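Local coordinates for protein endo-1,3-beta-glucanase, family GH16 (Zobellia galactanivorans, PDB 5FUI) that probably binds the storage glucan laminarin through several sites, as the C-terminal family 6 carbohydrate-binding module of a marine laminarinase, at residues E14-Q25 against V36-Y47. Residues are numbered along the deposited sequence; the frame is centred on the assembly and turned at random.
Sequences EAESYLYSNDVQ and VGYINNGSWMSY. With MG (magnesium ion), chain E; APY (2-aminomethyl-pyridine), chain D; APY (2-aminomethyl-pyridine), chain C.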
loop_
_atom_site.group_PDB
_atom_site.type_symbol
_atom_site.label_atom_id
_atom_site.label_comp_id
_atom_site.label_asym_id
_atom_site.label_seq_id
_atom_site.Cartn_x
_atom_site.Cartn_y
_atom_site.Cartn_z
ATOM N N GLU A 14 -2.353 -8.270 -3.414
ATOM C CA GLU A 14 -1.319 -8.735 -2.493
ATOM C C GLU A 14 -0.128 -7.805 -2.684
ATOM O O GLU A 14 0.231 -7.487 -3.813
ATOM C CB GLU A 14 -0.905 -10.222 -2.716
ATOM C CG GLU A 14 -2.063 -11.157 -2.384
ATOM C CD GLU A 14 -2.429 -11.081 -0.834
ATOM O OE1 GLU A 14 -1.559 -10.702 0.043
ATOM O OE2 GLU A 14 -3.560 -11.428 -0.482
ATOM N N ALA A 15 0.429 -7.278 -1.608
ATOM C CA ALA A 15 1.447 -6.211 -1.754
ATOM C C ALA A 15 2.700 -6.744 -2.492
ATOM O O ALA A 15 3.478 -5.953 -3.049
ATOM C CB ALA A 15 1.820 -5.622 -0.375
ATOM N N GLU A 16 2.969 -8.078 -2.339
ATOM C CA GLU A 16 4.159 -8.695 -2.948
ATOM C C GLU A 16 3.975 -8.867 -4.475
ATOM O O GLU A 16 4.863 -9.355 -5.123
ATOM C CB GLU A 16 4.505 -9.993 -2.210
ATOM C CG GLU A 16 3.570 -11.165 -2.498
ATOM C CD GLU A 16 2.369 -11.233 -1.561
ATOM O OE1 GLU A 16 1.978 -10.208 -0.919
ATOM O OE2 GLU A 16 1.802 -12.338 -1.384
ATOM N N SER A 17 2.812 -8.518 -5.016
ATOM C CA SER A 17 2.464 -8.724 -6.439
ATOM C C SER A 17 2.876 -7.584 -7.324
ATOM O O SER A 17 2.470 -7.517 -8.497
ATOM C CB SER A 17 0.964 -9.031 -6.578
ATOM O OG SER A 17 0.186 -7.835 -6.454
ATOM N N TYR A 18 3.708 -6.682 -6.806
ATOM C CA TYR A 18 4.104 -5.516 -7.614
ATOM C C TYR A 18 4.854 -5.907 -8.915
ATOM O O TYR A 18 5.504 -6.983 -8.938
ATOM C CB TYR A 18 5.052 -4.582 -6.832
ATOM C CG TYR A 18 6.206 -5.244 -6.125
ATOM C CD1 TYR A 18 7.375 -5.655 -6.826
ATOM C CD2 TYR A 18 6.167 -5.411 -4.754
ATOM C CE1 TYR A 18 8.458 -6.265 -6.141
ATOM C CE2 TYR A 18 7.193 -5.969 -4.072
ATOM C CZ TYR A 18 8.349 -6.375 -4.760
ATOM O OH TYR A 18 9.368 -6.980 -4.055
ATOM N N LEU A 19 4.699 -5.119 -9.978
ATOM C CA LEU A 19 5.510 -5.380 -11.222
ATOM C C LEU A 19 6.851 -4.734 -11.072
ATOM O O LEU A 19 7.819 -5.328 -11.515
ATOM C CB LEU A 19 4.771 -4.869 -12.440
ATOM C CG LEU A 19 5.428 -5.012 -13.802
ATOM C CD1 LEU A 19 5.558 -6.475 -14.134
ATOM C CD2 LEU A 19 4.563 -4.307 -14.884
ATOM N N TYR A 20 6.929 -3.519 -10.493
ATOM C CA TYR A 20 8.226 -2.871 -10.311
ATOM C C TYR A 20 8.315 -2.453 -8.879
ATOM O O TYR A 20 7.320 -2.149 -8.288
ATOM C CB TYR A 20 8.391 -1.658 -11.184
ATOM C CG TYR A 20 8.069 -1.916 -12.680
ATOM C CD1 TYR A 20 8.940 -2.601 -13.506
ATOM C CD2 TYR A 20 6.894 -1.402 -13.199
ATOM C CE1 TYR A 20 8.620 -2.777 -14.871
ATOM C CE2 TYR A 20 6.538 -1.537 -14.502
ATOM C CZ TYR A 20 7.392 -2.214 -15.343
ATOM O OH TYR A 20 6.959 -2.330 -16.664
ATOM N N SER A 21 9.550 -2.336 -8.400
ATOM C CA SER A 21 9.796 -1.843 -7.047
ATOM C C SER A 21 11.215 -1.266 -6.971
ATOM O O SER A 21 12.100 -1.493 -7.884
ATOM C CB SER A 21 9.690 -2.951 -5.991
ATOM O OG SER A 21 10.738 -3.929 -6.201
ATOM N N ASN A 22 11.457 -0.537 -5.892
ATOM C CA ASN A 22 12.788 -0.060 -5.561
ATOM C C ASN A 22 13.031 -0.346 -4.103
ATOM O O ASN A 22 12.244 0.054 -3.292
ATOM C CB ASN A 22 12.864 1.476 -5.760
ATOM C CG ASN A 22 14.168 2.074 -5.253
ATOM O OD1 ASN A 22 14.164 3.028 -4.463
ATOM N ND2 ASN A 22 15.254 1.574 -5.745
ATOM N N ASP A 23 14.146 -1.002 -3.809
ATOM C CA ASP A 23 14.647 -1.091 -2.439
ATOM C C ASP A 23 13.656 -1.658 -1.433
ATOM O O ASP A 23 13.492 -1.139 -0.331
ATOM C CB ASP A 23 15.250 0.263 -1.966
ATOM C CG ASP A 23 16.138 0.151 -0.769
ATOM O OD1 ASP A 23 16.636 -0.988 -0.467
ATOM O OD2 ASP A 23 16.256 1.169 -0.020
ATOM N N VAL A 24 13.040 -2.786 -1.809
ATOM C CA VAL A 24 12.230 -3.538 -0.850
ATOM C C VAL A 24 12.546 -5.011 -0.961
ATOM O O VAL A 24 13.219 -5.436 -1.937
ATOM C CB VAL A 24 10.712 -3.331 -1.105
ATOM C CG1 VAL A 24 10.308 -1.842 -0.973
ATOM C CG2 VAL A 24 10.249 -3.951 -2.427
ATOM N N GLN A 25 12.084 -5.815 0.014
ATOM C CA GLN A 25 12.290 -7.243 -0.152
ATOM C C GLN A 25 11.035 -7.965 0.308
ATOM O O GLN A 25 10.312 -7.531 1.173
ATOM C CB GLN A 25 13.434 -7.740 0.731
ATOM C CG GLN A 25 14.786 -7.218 0.223
ATOM C CD GLN A 25 15.931 -7.619 1.073
ATOM O OE1 GLN A 25 16.001 -8.741 1.547
ATOM N NE2 GLN A 25 16.809 -6.678 1.321
ATOM N N VAL A 36 5.725 -7.413 1.978
ATOM C CA VAL A 36 6.899 -6.526 1.625
ATOM C C VAL A 36 7.479 -6.036 2.936
ATOM O O VAL A 36 6.743 -5.479 3.830
ATOM C CB VAL A 36 6.440 -5.365 0.711
ATOM C CG1 VAL A 36 7.638 -4.608 0.221
ATOM C CG2 VAL A 36 5.759 -5.985 -0.486
ATOM N N GLY A 37 8.815 -6.196 3.066
ATOM C CA GLY A 37 9.551 -5.673 4.197
ATOM C C GLY A 37 10.842 -4.966 3.744
ATOM O O GLY A 37 11.063 -4.796 2.539
ATOM N N TYR A 38 11.641 -4.601 4.751
ATOM C CA TYR A 38 12.919 -3.917 4.523
ATOM C C TYR A 38 12.677 -2.681 3.615
ATOM O O TYR A 38 13.411 -2.366 2.665
ATOM C CB TYR A 38 13.973 -4.860 3.892
ATOM C CG TYR A 38 14.207 -6.054 4.792
ATOM C CD1 TYR A 38 14.991 -5.901 5.962
ATOM C CD2 TYR A 38 13.475 -7.229 4.617
ATOM C CE1 TYR A 38 15.134 -6.961 6.886
ATOM C CE2 TYR A 38 13.650 -8.336 5.469
ATOM C CZ TYR A 38 14.427 -8.167 6.643
ATOM O OH TYR A 38 14.541 -9.280 7.505
ATOM N N ILE A 39 11.668 -1.903 4.018
ATOM C CA ILE A 39 11.249 -0.715 3.309
ATOM C C ILE A 39 11.953 0.484 3.956
ATOM O O ILE A 39 11.959 0.654 5.164
ATOM C CB ILE A 39 9.701 -0.562 3.399
ATOM C CG1 ILE A 39 9.000 -1.853 2.912
ATOM C CG2 ILE A 39 9.266 0.719 2.594
ATOM C CD1 ILE A 39 7.469 -1.645 2.756
ATOM N N ASN A 40 12.621 1.233 3.092
ATOM C CA ASN A 40 13.403 2.384 3.497
ATOM C C ASN A 40 12.794 3.685 2.998
ATOM O O ASN A 40 11.859 3.664 2.240
ATOM C CB ASN A 40 14.842 2.265 2.959
ATOM C CG ASN A 40 15.549 1.063 3.500
ATOM O OD1 ASN A 40 16.216 0.361 2.730
ATOM N ND2 ASN A 40 15.486 0.841 4.731
ATOM N N ASN A 41 13.333 4.814 3.413
ATOM C CA ASN A 41 12.932 6.085 2.787
ATOM C C ASN A 41 13.227 5.916 1.280
ATOM O O ASN A 41 14.345 5.516 0.921
ATOM C CB ASN A 41 13.851 7.207 3.317
ATOM C CG ASN A 41 13.579 7.576 4.758
ATOM O OD1 ASN A 41 12.948 6.877 5.485
ATOM N ND2 ASN A 41 14.000 8.796 5.141
ATOM N N GLY A 42 12.300 6.320 0.425
ATOM C CA GLY A 42 12.537 6.289 -0.994
ATOM C C GLY A 42 12.320 4.966 -1.693
ATOM O O GLY A 42 12.334 4.873 -2.946
ATOM N N SER A 43 12.052 3.883 -0.910
ATOM C CA SER A 43 11.515 2.630 -1.489
ATOM C C SER A 43 10.111 2.877 -2.080
ATOM O O SER A 43 9.409 3.783 -1.666
ATOM C CB SER A 43 11.360 1.621 -0.374
ATOM O OG SER A 43 12.617 1.326 0.227
ATOM N N TRP A 44 9.739 2.062 -3.073
ATOM C CA TRP A 44 8.420 2.115 -3.618
ATOM C C TRP A 44 8.032 0.852 -4.308
ATOM O O TRP A 44 8.900 -0.026 -4.585
ATOM C CB TRP A 44 8.228 3.330 -4.580
ATOM C CG TRP A 44 9.289 3.390 -5.693
ATOM C CD1 TRP A 44 10.499 4.068 -5.704
ATOM C CD2 TRP A 44 9.253 2.621 -6.957
ATOM N NE1 TRP A 44 11.193 3.820 -6.878
ATOM C CE2 TRP A 44 10.490 2.905 -7.655
ATOM C CE3 TRP A 44 8.354 1.660 -7.509
ATOM C CZ2 TRP A 44 10.793 2.321 -8.854
ATOM C CZ3 TRP A 44 8.673 1.120 -8.792
ATOM C CH2 TRP A 44 9.857 1.465 -9.421
ATOM N N MET A 45 6.741 0.736 -4.617
ATOM C CA MET A 45 6.227 -0.434 -5.340
ATOM C C MET A 45 5.186 0.063 -6.306
ATOM O O MET A 45 4.411 0.975 -5.961
ATOM C CB MET A 45 5.600 -1.434 -4.394
ATOM C CG MET A 45 6.524 -2.024 -3.350
ATOM S SD MET A 45 6.602 -0.988 -1.789
ATOM C CE MET A 45 5.115 -1.486 -1.025
ATOM N N SER A 46 5.059 -0.577 -7.451
ATOM C CA SER A 46 4.090 -0.146 -8.457
ATOM C C SER A 46 3.271 -1.364 -8.943
ATOM O O SER A 46 3.850 -2.384 -9.295
ATOM C CB SER A 46 4.864 0.489 -9.632
ATOM O OG SER A 46 4.090 0.913 -10.711
ATOM N N TYR A 47 1.953 -1.181 -9.049
ATOM C CA TYR A 47 0.988 -2.259 -9.405
ATOM C C TYR A 47 0.194 -1.814 -10.643
ATOM O O TYR A 47 -0.636 -0.926 -10.581
ATOM C CB TYR A 47 0.026 -2.433 -8.218
ATOM C CG TYR A 47 0.723 -2.715 -6.910
ATOM C CD1 TYR A 47 1.176 -1.656 -6.073
ATOM C CD2 TYR A 47 1.004 -4.065 -6.501
ATOM C CE1 TYR A 47 1.825 -1.929 -4.860
ATOM C CE2 TYR A 47 1.661 -4.324 -5.286
ATOM C CZ TYR A 47 2.125 -3.236 -4.494
ATOM O OH TYR A 47 2.777 -3.412 -3.325
HETATM MG MG MG E . 0.723 -10.399 1.113
HETATM N N APY D . 15.476 -2.963 10.796
HETATM C CM APY D . 14.886 -3.697 9.633
HETATM C C2 APY D . 14.485 -2.760 8.492
HETATM C C3 APY D . 15.397 -2.572 7.386
HETATM C C4 APY D . 15.036 -1.719 6.310
HETATM C C5 APY D . 13.747 -1.085 6.497
HETATM C C6 APY D . 12.895 -1.239 7.570
HETATM N N1 APY D . 13.249 -2.092 8.568
HETATM N N APY C . 4.319 6.060 -8.104
HETATM C CM APY C . 5.030 5.147 -7.229
HETATM C C2 APY C . 6.198 5.075 -8.197
HETATM C C3 APY C . 7.298 5.865 -7.961
HETATM C C4 APY C . 8.379 5.899 -8.874
HETATM C C5 APY C . 8.266 5.185 -10.081
HETATM C C6 APY C . 7.150 4.400 -10.322
HETATM N N1 APY C . 6.121 4.403 -9.401
HETATM O O HOH W 1 0.082 -12.631 0.832
HETATM O O HOH W 2 15.642 3.680 -0.733
HETATM O O HOH W 3 15.600 -3.014 1.216
#
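Tyr20-Asn22 pairs antiparallel with Trp44-Tyr47, axes 4.7 Å apart at 174°, as the edge strand of a sheet in the beta-sandwich of a family 6 carbohydrate-binding module. A classic beta bulge sets Leu19 and Tyr20 together opposite Ser46, whose O takes a 2.9 Å bond from Leu19 N and a weak one from Tyr20 N. Further along, Gln25 and Gly37 form another hydrogen-bonded pair, in the separate hairpin of 25-28 and 34-37. Trp44 lies flat between protein and ligand. Asn22 CB sits over one face, 3.4 Å from the five-membered ring centroid and 27° off its normal, while a 2-aminomethyl-pyridine lies over the opposite face, its C4 above the centre of the indole. With CG between backbone N and carbonyl carbon (chi1 53°), the indole reaches back along Tyr20-Asn22, bringing CZ3 to 3.7 Å from Tyr20 CB. Replacing the indole with an alanine is likely to leave Asn22 CB without its aromatic cover and the pyridine, whose site Asp76, Gly115 and Tyr117 complete, without the face it lies on. Met45 points to the face that carries Ser21, and its SD meets Val24 CG1. Val24 CG1 also touches Ser43 CB, and the edge of the Tyr18 ring meets Val36 CG2. Glu14 OE1 and Glu16 OE1 bind the magnesium ion, which Glu34 and Asn126 also ligate. Ala15, between the two glutamates in sequence, accepts at its O a 2.7 Å hydrogen bond from Tyr47 OH, which lies in the carbonyl plane on a lone pair. In the loop before Trp44, Ser43 OG donates to Asp23 O from above its carbonyl plane and accepts from Asn40 N at 2.9 Å.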